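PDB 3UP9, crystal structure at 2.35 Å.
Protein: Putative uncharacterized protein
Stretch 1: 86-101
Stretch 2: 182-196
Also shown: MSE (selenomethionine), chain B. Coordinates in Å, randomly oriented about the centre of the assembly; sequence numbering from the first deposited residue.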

# COMPACT_ATOMS: atom_id res chain seq x y z
N HIS A 86 0.92 -9.72 1.42
CA HIS A 86 1.00 -9.13 2.72
C HIS A 86 0.06 -7.96 2.85
O HIS A 86 -0.41 -7.41 1.87
CB HIS A 86 2.41 -8.65 2.99
CG HIS A 86 2.81 -7.46 2.15
ND1 HIS A 86 3.44 -7.59 0.99
CD2 HIS A 86 2.63 -6.11 2.35
CE1 HIS A 86 3.66 -6.37 0.47
NE2 HIS A 86 3.18 -5.47 1.31
N LEU A 87 -0.23 -7.64 4.11
CA LEU A 87 -0.98 -6.51 4.53
C LEU A 87 -0.05 -5.51 5.22
O LEU A 87 0.87 -5.90 5.96
CB LEU A 87 -2.04 -7.00 5.54
CG LEU A 87 -2.95 -6.01 6.23
CD1 LEU A 87 -3.95 -5.54 5.17
CD2 LEU A 87 -3.64 -6.70 7.42
N GLU A 88 -0.29 -4.23 4.94
CA GLU A 88 0.34 -3.10 5.65
C GLU A 88 -0.74 -2.33 6.39
O GLU A 88 -1.43 -1.54 5.75
CB GLU A 88 1.01 -2.13 4.67
CG GLU A 88 2.32 -2.56 4.05
CD GLU A 88 2.54 -1.92 2.69
OE1 GLU A 88 2.23 -0.72 2.53
OE2 GLU A 88 2.98 -2.61 1.74
N PRO A 89 -0.91 -2.56 7.73
CA PRO A 89 -1.89 -1.81 8.44
C PRO A 89 -1.75 -0.27 8.25
O PRO A 89 -0.64 0.30 8.29
CB PRO A 89 -1.67 -2.26 9.90
CG PRO A 89 -1.07 -3.62 9.82
CD PRO A 89 -0.17 -3.47 8.64
N LEU A 90 -2.88 0.39 8.01
CA LEU A 90 -2.89 1.82 7.82
C LEU A 90 -2.80 2.47 9.19
O LEU A 90 -3.39 1.97 10.18
CB LEU A 90 -4.15 2.25 7.08
CG LEU A 90 -4.22 3.67 6.53
CD1 LEU A 90 -3.11 3.99 5.49
CD2 LEU A 90 -5.64 3.91 6.00
N GLY A 91 -2.03 3.55 9.27
CA GLY A 91 -1.88 4.24 10.54
C GLY A 91 -2.16 5.74 10.47
O GLY A 91 -2.06 6.37 9.42
N VAL A 92 -2.54 6.26 11.62
CA VAL A 92 -2.59 7.68 11.90
C VAL A 92 -1.27 7.94 12.57
O VAL A 92 -0.87 7.23 13.52
CB VAL A 92 -3.76 8.05 12.82
CG1 VAL A 92 -3.74 9.56 13.11
CG2 VAL A 92 -5.09 7.61 12.20
N PHE A 93 -0.57 8.92 12.02
CA PHE A 93 0.70 9.35 12.52
C PHE A 93 0.63 10.80 12.87
O PHE A 93 -0.26 11.51 12.42
CB PHE A 93 1.77 9.11 11.43
CG PHE A 93 1.95 7.66 11.09
CD1 PHE A 93 1.16 7.04 10.13
CD2 PHE A 93 2.89 6.89 11.74
CE1 PHE A 93 1.33 5.69 9.81
CE2 PHE A 93 3.07 5.54 11.43
CZ PHE A 93 2.30 4.96 10.45
N SER A 94 1.58 11.24 13.68
CA SER A 94 1.69 12.64 14.07
C SER A 94 3.10 12.90 14.60
O SER A 94 3.72 12.04 15.18
CB SER A 94 0.63 12.92 15.15
OG SER A 94 0.79 14.15 15.82
N ASN A 95 3.59 14.12 14.41
CA ASN A 95 4.75 14.61 15.15
C ASN A 95 4.39 15.61 16.25
O ASN A 95 5.31 16.12 16.91
CB ASN A 95 5.77 15.25 14.21
CG ASN A 95 6.44 14.26 13.31
OD1 ASN A 95 6.49 13.06 13.58
ND2 ASN A 95 6.93 14.74 12.22
N LYS A 96 3.09 15.90 16.44
CA LYS A 96 2.65 16.99 17.36
C LYS A 96 1.88 16.44 18.56
O LYS A 96 1.78 17.09 19.59
CB LYS A 96 1.85 18.11 16.61
CG LYS A 96 2.69 18.89 15.54
CD LYS A 96 1.92 19.89 14.62
CE LYS A 96 2.70 20.39 13.39
NZ LYS A 96 4.15 20.53 13.73
N HIS A 97 1.33 15.23 18.43
CA HIS A 97 0.46 14.60 19.43
C HIS A 97 0.71 13.09 19.46
O HIS A 97 1.19 12.49 18.47
CB HIS A 97 -1.02 14.86 19.11
CG HIS A 97 -1.35 16.29 18.74
ND1 HIS A 97 -1.42 17.28 19.67
CD2 HIS A 97 -1.62 16.88 17.51
CE1 HIS A 97 -1.70 18.47 19.04
NE2 HIS A 97 -1.82 18.23 17.71
N LYS A 98 0.37 12.46 20.59
CA LYS A 98 0.43 11.00 20.72
C LYS A 98 -1.04 10.41 20.82
O LYS A 98 -1.23 9.20 20.84
CB LYS A 98 1.31 10.61 21.92
CG LYS A 98 2.74 10.03 21.74
CD LYS A 98 3.90 10.98 21.69
CE LYS A 98 5.02 10.72 22.73
NZ LYS A 98 5.99 9.62 22.59
N SER A 99 -2.06 11.26 20.86
CA SER A 99 -3.46 10.81 20.94
C SER A 99 -4.31 11.60 19.96
O SER A 99 -4.19 12.81 19.88
CB SER A 99 -4.07 11.01 22.34
OG SER A 99 -5.46 10.72 22.35
N LEU A 100 -5.17 10.90 19.23
CA LEU A 100 -6.17 11.54 18.38
C LEU A 100 -7.18 12.40 19.17
O LEU A 100 -7.76 13.34 18.64
CB LEU A 100 -6.87 10.48 17.51
CG LEU A 100 -7.69 10.87 16.29
CD1 LEU A 100 -6.86 11.80 15.41
CD2 LEU A 100 -8.11 9.60 15.55
N ASP A 101 -7.37 12.14 20.45
CA ASP A 101 -8.24 12.99 21.29
C ASP A 101 -7.74 14.41 21.52
O ASP A 101 -8.48 15.23 22.03
CB ASP A 101 -8.44 12.35 22.66
CG ASP A 101 -9.29 11.08 22.61
OD1 ASP A 101 -10.00 10.79 21.60
OD2 ASP A 101 -9.24 10.38 23.64
N MSE B . 1.45 -0.55 0.02
CA MSE B . 0.15 0.13 0.17
C MSE B . -0.74 -0.50 1.20
O MSE B . -0.71 -1.75 1.38
OXT MSE B . -1.49 0.26 1.84
CB MSE B . -0.58 0.14 -1.15
CG MSE B . -1.91 0.95 -1.14
SE MSE B . -2.76 0.87 -2.86
CE MSE B . -1.34 1.54 -4.10
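Stretch 2 182-196: GKTISGDALVVESPV

Stretch 1 runs extended from His-86 through Phe-93, in strand conformation at 86-87 and 91-93, then turns through a loop to a 3-10 segment that begins at Leu-100. After the loop residues 182-184, stretch 2 forms a short helix, 185-188, and straightens into an extended run that passes antiparallel to stretch 1. The register follows from the nearest CA atoms: Leu-90 CA lies 5.2 Å from Glu-193 CA, Gly-91 CA 4.8 Å from Val-192 CA, Val-92 CA 5.2 Å from Val-191 CA, and Phe-93 CA 5.1 Å from Ala-189 CA.

Three backbone hydrogen bonds hold this pairing: Glu-193 N to Leu-90 O at 2.9 Å, Val-92 N to Val-191 O at 3.2 Å, and Leu-190 N to Val-92 O at 2.7 Å. The last comes from a residue with phi/psi of -82/-35, so the chain is not fully extended there. Glu-193 adds a side-chain bond, its OE1 accepting from Leu-90 N at 3.1 Å; a carboxylate thus engages the same residue whose carbonyl receives the Glu-193 amide.

The helix is capped by Thr-184, whose OG1 accepts from Gly-187 N at 3.0 Å. Asp-188 OD2 accepts from Thr-184 N, 3.1 Å away, tying the two ends of the turn together.

Gly-91 suits its position because a CB there would come within 2.8 Å of Phe-93 CE1. The Phe-93 ring packs against the helical segment: CZ is 4.3 Å from Ile-185 CD1, CE2 is 4.1 Å from Ala-189 CB, and the ring edge meets Thr-184 O, 3.9 Å from CE2. The backbone of Ala-189 lies close to the ring as well, with N 3.8 Å from Phe-93 CE2.

The side chain of Val-192 points to the face to which a CB on Gly-91 would point; Val-92 and Val-191 share the opposite face, Val-92 CG2 packing 3.8 Å from Val-191 CB. Leu-100 CD2 extends this apolar patch, 4.0 Å from Val-191 CG2. Leu-190, with the largest area covered by stretch 1, points toward the loop. Its CG lies 3.4 Å from Lys-98 O, its CD2 3.6 Å from Ser-99 N and its CD1 3.9 Å from Ser-94 CB, so a branched aliphatic side chain fills the curve of the loop. Water 2 links the backbones here, donating to Lys-98 O at 2.9 Å and Leu-190 O at 3.0 Å.

At the far end, prolines supply compact apolar surfaces: Pro-89 CB is 3.9 Å from Val-192 CG1, and Pro-195 CB is 3.7 Å from Leu-87 CD2.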

# COMPACT_ATOMS: atom_id res chain seq x y z
N GLY A 182 10.96 6.50 7.79
CA GLY A 182 11.61 6.01 9.00
C GLY A 182 10.59 5.68 10.10
O GLY A 182 10.91 5.64 11.26
N LYS A 183 9.35 5.45 9.73
CA LYS A 183 8.33 5.22 10.73
C LYS A 183 7.89 3.74 10.76
O LYS A 183 8.03 3.02 9.79
CB LYS A 183 7.17 6.18 10.47
CG LYS A 183 7.68 7.62 10.52
CD LYS A 183 6.55 8.62 10.55
CE LYS A 183 7.11 10.03 10.66
NZ LYS A 183 8.40 9.99 11.37
N THR A 184 7.41 3.28 11.89
CA THR A 184 6.89 1.93 12.00
C THR A 184 5.52 1.97 12.72
O THR A 184 5.18 2.94 13.36
CB THR A 184 7.90 1.06 12.77
OG1 THR A 184 7.86 1.43 14.16
CG2 THR A 184 9.38 1.16 12.21
N ILE A 185 4.74 0.90 12.65
CA ILE A 185 3.47 0.80 13.36
C ILE A 185 3.71 0.75 14.85
O ILE A 185 3.16 1.52 15.61
CB ILE A 185 2.64 -0.40 12.85
CG1 ILE A 185 1.99 -0.01 11.51
CG2 ILE A 185 1.57 -0.86 13.85
CD1 ILE A 185 0.91 1.07 11.57
N SER A 186 4.55 -0.15 15.28
CA SER A 186 4.76 -0.31 16.69
C SER A 186 5.24 1.00 17.32
O SER A 186 4.82 1.36 18.44
CB SER A 186 5.77 -1.41 16.93
OG SER A 186 6.16 -1.40 18.26
N GLY A 187 6.20 1.65 16.66
CA GLY A 187 6.90 2.77 17.27
C GLY A 187 6.18 4.09 17.10
O GLY A 187 6.26 4.95 17.97
N ASP A 188 5.44 4.25 16.00
CA ASP A 188 4.93 5.57 15.62
C ASP A 188 3.47 5.77 15.31
O ASP A 188 3.08 6.92 15.23
CB ASP A 188 5.69 6.05 14.39
CG ASP A 188 7.17 6.18 14.65
OD1 ASP A 188 7.52 7.21 15.30
OD2 ASP A 188 7.95 5.28 14.24
N ALA A 189 2.69 4.70 15.08
CA ALA A 189 1.23 4.85 14.76
C ALA A 189 0.44 5.18 16.01
O ALA A 189 0.64 4.56 17.06
CB ALA A 189 0.67 3.61 14.10
N LEU A 190 -0.43 6.19 15.92
CA LEU A 190 -1.31 6.60 17.04
C LEU A 190 -2.54 5.70 17.11
O LEU A 190 -3.04 5.42 18.20
CB LEU A 190 -1.74 8.06 16.91
CG LEU A 190 -0.81 9.15 17.43
CD1 LEU A 190 0.44 9.25 16.54
CD2 LEU A 190 -1.56 10.48 17.42
N VAL A 191 -3.01 5.29 15.94
CA VAL A 191 -4.20 4.47 15.71
C VAL A 191 -3.72 3.50 14.62
O VAL A 191 -3.00 3.91 13.70
CB VAL A 191 -5.39 5.31 15.16
CG1 VAL A 191 -6.62 4.47 14.77
CG2 VAL A 191 -5.75 6.39 16.13
N VAL A 192 -4.06 2.23 14.74
CA VAL A 192 -3.56 1.21 13.82
C VAL A 192 -4.82 0.48 13.31
O VAL A 192 -5.62 0.03 14.10
CB VAL A 192 -2.65 0.19 14.54
CG1 VAL A 192 -2.18 -0.88 13.54
CG2 VAL A 192 -1.50 0.88 15.31
N GLU A 193 -4.97 0.38 12.00
CA GLU A 193 -6.03 -0.35 11.34
C GLU A 193 -5.96 -1.83 11.73
O GLU A 193 -4.88 -2.39 11.80
CB GLU A 193 -5.80 -0.22 9.84
CG GLU A 193 -6.94 -0.62 8.93
CD GLU A 193 -6.51 -0.63 7.46
OE1 GLU A 193 -5.45 -1.23 7.20
OE2 GLU A 193 -7.25 -0.11 6.59
N SER A 194 -7.11 -2.43 12.01
CA SER A 194 -7.16 -3.83 12.37
C SER A 194 -6.69 -4.74 11.24
O SER A 194 -7.00 -4.48 10.10
CB SER A 194 -8.57 -4.22 12.78
OG SER A 194 -8.77 -5.59 12.59
N PRO A 195 -5.91 -5.79 11.57
CA PRO A 195 -5.55 -6.75 10.53
C PRO A 195 -6.56 -7.90 10.27
O PRO A 195 -6.30 -8.76 9.45
CB PRO A 195 -4.23 -7.32 11.07
CG PRO A 195 -4.36 -7.26 12.57
CD PRO A 195 -5.46 -6.26 12.90
N VAL A 196 -7.70 -7.91 10.95
CA VAL A 196 -8.64 -9.02 10.96
C VAL A 196 -9.68 -8.70 9.88
O VAL A 196 -10.27 -7.62 9.87
CB VAL A 196 -9.30 -9.20 12.39
CG1 VAL A 196 -10.60 -10.03 12.32
CG2 VAL A 196 -8.30 -9.83 13.38
O HOH W 1 3.75 9.30 14.43
O HOH W 2 -2.91 6.79 20.83
O HOH W 3 -5.09 7.96 19.25